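Long-range contacts in epidermin biosynthesis protein EpiD (Staphylococcus aureus, PDB 3QJG), which binds flavin mononucleotide and, as in other EpiD enzymes, probably carries out the oxidative decarboxylation of the C-terminal cysteine of the lantibiotic precursor peptide during epidermin biosynthesis: residues T86-I90 with I115-M119; Y144-S149 with K161-P166. All blocks are in the same frame, centred on the assembly; numbering follows the deposited sequence.

How the contacts relate
Along the chain, contact 1 (86-90 with 115-119) is complete by residue 119, before contact 2 (144-149 with 161-166) begins; their centres lie about 10 Å apart. They share one sheet: strand 113-120, which supplies one side of contact 1, runs parallel to strand 79-85 and antiparallel to strand 158-163, which belongs to contact 2. The two touch directly, through Asn-118 OD1 and Ala-165 N at 2.8 Å and through Ile-115 O and Tyr-144 N at 2.9 Å. Contact 1 is buried and supplies part of the FMN pocket; contact 2 lies at the surface, at the base of the hairpin 148-153/158-163, with the Asn-162 side chain about 6 Å from FMN between nearest atoms.

Contact 1: residues T86-I90 with I115-M119. With FMN (flavin mononucleotide), chain M.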
# COMPACT_ATOMS: atom_id res chain seq x y z
N THR A 86 33.03 -6.82 8.35
CA THR A 86 33.26 -6.63 6.95
C THR A 86 34.34 -5.64 6.71
O THR A 86 34.60 -4.73 7.55
CB THR A 86 32.02 -6.06 6.23
OG1 THR A 86 31.56 -4.86 6.89
CG2 THR A 86 30.90 -7.10 6.19
N SER A 87 34.94 -5.77 5.53
CA SER A 87 35.85 -4.77 5.06
C SER A 87 35.26 -3.34 5.04
O SER A 87 35.95 -2.38 5.43
CB SER A 87 36.31 -5.15 3.67
OG SER A 87 37.42 -4.39 3.35
N ASN A 88 33.99 -3.18 4.59
CA ASN A 88 33.36 -1.86 4.57
C ASN A 88 33.30 -1.22 5.90
O ASN A 88 33.61 -0.03 5.99
CB ASN A 88 31.92 -1.97 3.99
CG ASN A 88 31.09 -0.75 4.19
OD1 ASN A 88 31.29 0.23 3.52
ND2 ASN A 88 30.02 -0.85 5.06
N THR A 89 32.74 -1.95 6.91
CA THR A 89 32.69 -1.41 8.22
C THR A 89 34.10 -1.05 8.78
O THR A 89 34.28 0.04 9.31
CB THR A 89 31.89 -2.33 9.14
OG1 THR A 89 30.50 -2.27 8.79
CG2 THR A 89 32.07 -1.96 10.60
N ILE A 90 35.11 -1.88 8.57
CA ILE A 90 36.47 -1.58 9.10
C ILE A 90 36.98 -0.23 8.49
O ILE A 90 37.50 0.68 9.19
CB ILE A 90 37.41 -2.80 8.85
CG1 ILE A 90 37.11 -3.90 9.86
CG2 ILE A 90 38.94 -2.44 8.85
CD1 ILE A 90 37.65 -5.26 9.48
N ILE A 115 37.68 -5.78 16.84
CA ILE A 115 37.22 -6.11 15.50
C ILE A 115 37.71 -7.53 15.16
O ILE A 115 38.88 -7.85 15.37
CB ILE A 115 37.74 -5.07 14.48
CG1 ILE A 115 37.13 -3.69 14.79
CG2 ILE A 115 37.40 -5.51 13.07
CD1 ILE A 115 37.69 -2.48 13.98
N PHE A 116 36.78 -8.39 14.71
CA PHE A 116 37.04 -9.73 14.21
C PHE A 116 36.75 -9.77 12.72
O PHE A 116 35.64 -10.03 12.30
CB PHE A 116 36.15 -10.71 14.95
CG PHE A 116 36.41 -10.77 16.40
CD1 PHE A 116 37.32 -11.69 16.93
CD2 PHE A 116 35.78 -9.90 17.27
CE1 PHE A 116 37.55 -11.73 18.29
CE2 PHE A 116 35.97 -9.98 18.68
CZ PHE A 116 36.87 -10.88 19.18
N PRO A 117 37.77 -9.45 11.90
CA PRO A 117 37.61 -9.34 10.48
C PRO A 117 37.16 -10.63 9.80
O PRO A 117 37.52 -11.77 10.23
CB PRO A 117 39.01 -9.00 9.98
CG PRO A 117 39.86 -8.68 11.15
CD PRO A 117 39.13 -9.14 12.38
N ASN A 118 36.40 -10.47 8.72
CA ASN A 118 35.75 -11.60 8.05
C ASN A 118 35.47 -11.24 6.61
O ASN A 118 34.60 -10.43 6.32
CB ASN A 118 34.48 -11.95 8.80
CG ASN A 118 33.94 -13.34 8.42
OD1 ASN A 118 34.10 -14.30 9.17
ND2 ASN A 118 33.27 -13.44 7.24
N MET A 119 36.27 -11.77 5.69
CA MET A 119 36.16 -11.30 4.33
C MET A 119 37.05 -12.08 3.40
O MET A 119 38.01 -12.70 3.84
CB MET A 119 36.52 -9.83 4.29
CG MET A 119 38.00 -9.57 4.65
SD MET A 119 38.40 -7.82 4.77
CE MET A 119 37.70 -7.45 6.34
N1 FMN M . 31.67 -8.49 2.88
C2 FMN M . 32.68 -8.70 3.77
O2 FMN M . 33.48 -7.80 4.00
N3 FMN M . 32.84 -9.91 4.38
C4 FMN M . 31.98 -10.93 4.12
O4 FMN M . 32.21 -11.97 4.69
C4A FMN M . 30.94 -10.76 3.21
N5 FMN M . 30.04 -11.77 2.92
C5A FMN M . 29.01 -11.53 2.07
C6 FMN M . 28.14 -12.56 1.74
C7 FMN M . 27.09 -12.32 0.88
C7M FMN M . 26.09 -13.38 0.52
C8 FMN M . 26.93 -11.04 0.33
C8M FMN M . 25.84 -10.72 -0.66
C9 FMN M . 27.83 -10.03 0.61
C9A FMN M . 28.87 -10.26 1.49
N10 FMN M . 29.79 -9.24 1.75
C10 FMN M . 30.80 -9.51 2.61
C1' FMN M . 29.71 -7.86 1.17
C2' FMN M . 29.15 -6.87 2.19
O2' FMN M . 27.92 -7.37 2.75
C3' FMN M . 29.04 -5.56 1.49
O3' FMN M . 30.34 -5.05 1.11
C4' FMN M . 28.29 -4.54 2.35
O4' FMN M . 28.31 -3.27 1.73
C5' FMN M . 28.92 -4.33 3.69
O5' FMN M . 28.00 -3.55 4.42
P FMN M . 28.11 -3.40 6.02
O1P FMN M . 27.39 -2.14 6.39
O2P FMN M . 29.56 -3.33 6.39
O3P FMN M . 27.40 -4.40 6.83
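This is a buried helix-to-strand contact at the FMN site, where the first turn of helix 87-94 packs beside the end of strand 113-120. Apolar side chains join the two. Ile-90 points at the strand and sets its CG1 3.6 Å from CG2 of Ile-115, while its CD1 lies 4.0 Å from CB of Pro-117 and 3.8 Å from CE of Met-119. The Met-119 side chain folds back under the helix start, with CE 3.3 Å from Ser-87 N and SD 3.6 Å from Ser-87 CB. Ile-133 and Leu-136 of helix 127-138 also pack on Ile-90, and Leu-136 reaches Ile-115 as well.

Thr-86 is the N-cap: its OG1 accepts from Thr-89 N at 3.1 Å. In this Rossmann-like flavoprotein fold, a helix following a parallel strand offers its N-terminus to the cofactor phosphate. Here FMN O2P receives hydrogen bonds from Thr-86 OG1 (2.6 Å), Thr-89 OG1 (2.8 Å) and Asn-88 ND2 (2.9 Å). Both segments meet the pyrimidine edge of the isoalloxazine. Ser-87 N donates to FMN O2 at 2.9 Å, FMN N3 donates to Asn-118 O at 2.7 Å, and Asn-118 ND2 reaches FMN O4 at 3.1 Å. Asn-118 OD1 accepts from Ala-165 N and Asn-17 ND2. A second subunit completes the pocket: its His-107 bonds Ser-87 OG, its Cys-98 N bonds Asn-88 OD1, and its Cys-98 O and Thr-104 OG1 bond the FMN itself.

Contact 2: residues Y144-S149 with K161-P166; sequences YPANIS and KNVVAP
Two segments meet where a beta hairpin, strands 148-153 and 158-163, opens at its base; their end-to-end directions differ by 137°. Antiparallel pairing is confined to two bridges. Ile-148 faces Val-163 as a non-hydrogen-bonded pair (CA-CA 4.5 Å), side chains on one face of the sheet; Ser-149 faces Asn-162 as a hydrogen-bonded pair (CA-CA 5.5 Å), side chains on the other. That second pair satisfies its backbone both ways: Ser-149 N donates to Asn-162 O at 2.8 Å, and Asn-162 N to Ser-149 O at 2.9 Å. Beyond the bridges the pairing loosens to a weak bond from Val-164 N to Asn-147 O, 3.3 Å, with Val-163 CA 3.5 Å from the same Asn-147 O.

Residues 144-147 form an extended loop with an inverse gamma turn centred on Pro-145, closed by a weak bond from Ala-146 N to Tyr-144 O at 2.8 Å. Tyr-144, chi1 t, lays its ring over Pro-166, whose CG sits 3.7 Å from the ring centroid and 13° off its normal, a CH-pi contact. Ala-165 N donates to Asn-118 OD1, Pro-166 O bonds Tyr-24 OH, the backbones of Tyr-144 and Val-163 bond those of Ile-115 and Met-119, and Asn-162 ND2 weakly bonds Met-119 O. Strand 158-163 lies between its hairpin partner 148-153 and strand 113-120; Leu-121 of helix 121-124 touches Ile-148, and Phe-174 of helix 168-174 meets the Tyr-144 ring edge-to-face.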
# COMPACT_ATOMS: atom_id res chain seq x y z
N TYR A 144 41.56 -8.65 16.03
CA TYR A 144 41.84 -10.06 16.21
C TYR A 144 42.83 -10.47 15.11
O TYR A 144 42.67 -10.07 13.96
CB TYR A 144 40.57 -10.90 16.17
CG TYR A 144 40.86 -12.35 16.48
CD1 TYR A 144 41.10 -13.28 15.48
CD2 TYR A 144 40.92 -12.77 17.80
CE1 TYR A 144 41.41 -14.61 15.79
CE2 TYR A 144 41.25 -14.09 18.12
CZ TYR A 144 41.49 -14.99 17.13
OH TYR A 144 41.79 -16.27 17.53
N PRO A 145 43.89 -11.24 15.48
CA PRO A 145 44.86 -11.67 14.51
C PRO A 145 44.23 -12.84 13.73
O PRO A 145 44.52 -14.03 13.98
CB PRO A 145 46.03 -12.11 15.39
CG PRO A 145 45.37 -12.68 16.58
CD PRO A 145 44.25 -11.70 16.83
N ALA A 146 43.38 -12.47 12.80
CA ALA A 146 42.55 -13.41 12.11
C ALA A 146 43.34 -14.43 11.29
O ALA A 146 44.35 -14.13 10.59
CB ALA A 146 41.57 -12.70 11.24
N ASN A 147 42.82 -15.65 11.47
CA ASN A 147 43.12 -16.85 10.73
C ASN A 147 42.75 -16.79 9.23
O ASN A 147 41.54 -16.65 8.91
CB ASN A 147 42.36 -18.03 11.44
CG ASN A 147 41.09 -17.56 12.32
OD1 ASN A 147 40.64 -16.40 12.30
ND2 ASN A 147 40.52 -18.52 13.08
N ILE A 148 43.75 -16.88 8.32
CA ILE A 148 43.51 -17.10 6.87
C ILE A 148 43.24 -18.58 6.54
O ILE A 148 44.09 -19.45 6.82
CB ILE A 148 44.74 -16.73 5.96
CG1 ILE A 148 45.08 -15.26 5.98
CG2 ILE A 148 44.45 -17.08 4.51
CD1 ILE A 148 46.24 -14.90 5.04
N SER A 149 42.09 -18.87 5.92
CA SER A 149 41.71 -20.27 5.61
C SER A 149 41.14 -20.37 4.21
O SER A 149 40.58 -19.41 3.70
CB SER A 149 40.72 -20.84 6.66
OG SER A 149 39.42 -20.26 6.57
N LYS A 161 39.49 -18.21 -0.38
CA LYS A 161 40.41 -17.87 0.70
C LYS A 161 39.78 -16.71 1.47
O LYS A 161 39.29 -15.77 0.90
CB LYS A 161 41.79 -17.47 0.12
CG LYS A 161 42.47 -18.55 -0.68
CD LYS A 161 43.90 -18.12 -1.18
CE LYS A 161 44.82 -19.29 -1.58
NZ LYS A 161 44.95 -19.46 -3.07
N ASN A 162 39.80 -16.81 2.79
CA ASN A 162 39.08 -15.89 3.64
C ASN A 162 39.90 -15.66 4.87
O ASN A 162 40.65 -16.57 5.28
CB ASN A 162 37.79 -16.55 4.11
CG ASN A 162 36.70 -16.57 3.06
OD1 ASN A 162 36.31 -17.64 2.60
ND2 ASN A 162 36.20 -15.38 2.67
N VAL A 163 39.79 -14.45 5.43
CA VAL A 163 40.00 -14.26 6.85
C VAL A 163 38.63 -14.46 7.50
O VAL A 163 37.64 -13.95 7.01
CB VAL A 163 40.59 -12.88 7.16
CG1 VAL A 163 39.56 -11.75 7.02
CG2 VAL A 163 41.15 -12.87 8.51
N VAL A 164 38.57 -15.18 8.60
CA VAL A 164 37.29 -15.57 9.19
C VAL A 164 37.17 -15.27 10.69
O VAL A 164 38.17 -15.18 11.39
CB VAL A 164 37.11 -17.10 8.93
CG1 VAL A 164 35.95 -17.62 9.68
CG2 VAL A 164 36.93 -17.35 7.42
N ALA A 165 35.95 -15.05 11.18
CA ALA A 165 35.71 -14.88 12.63
C ALA A 165 36.11 -16.17 13.35
O ALA A 165 35.91 -17.25 12.83
CB ALA A 165 34.22 -14.50 12.92
N PRO A 166 36.68 -16.06 14.55
CA PRO A 166 37.18 -17.25 15.18
C PRO A 166 36.10 -17.92 16.01
O PRO A 166 35.01 -17.37 16.18
CB PRO A 166 38.28 -16.71 16.09
CG PRO A 166 37.82 -15.30 16.43
CD PRO A 166 37.16 -14.83 15.21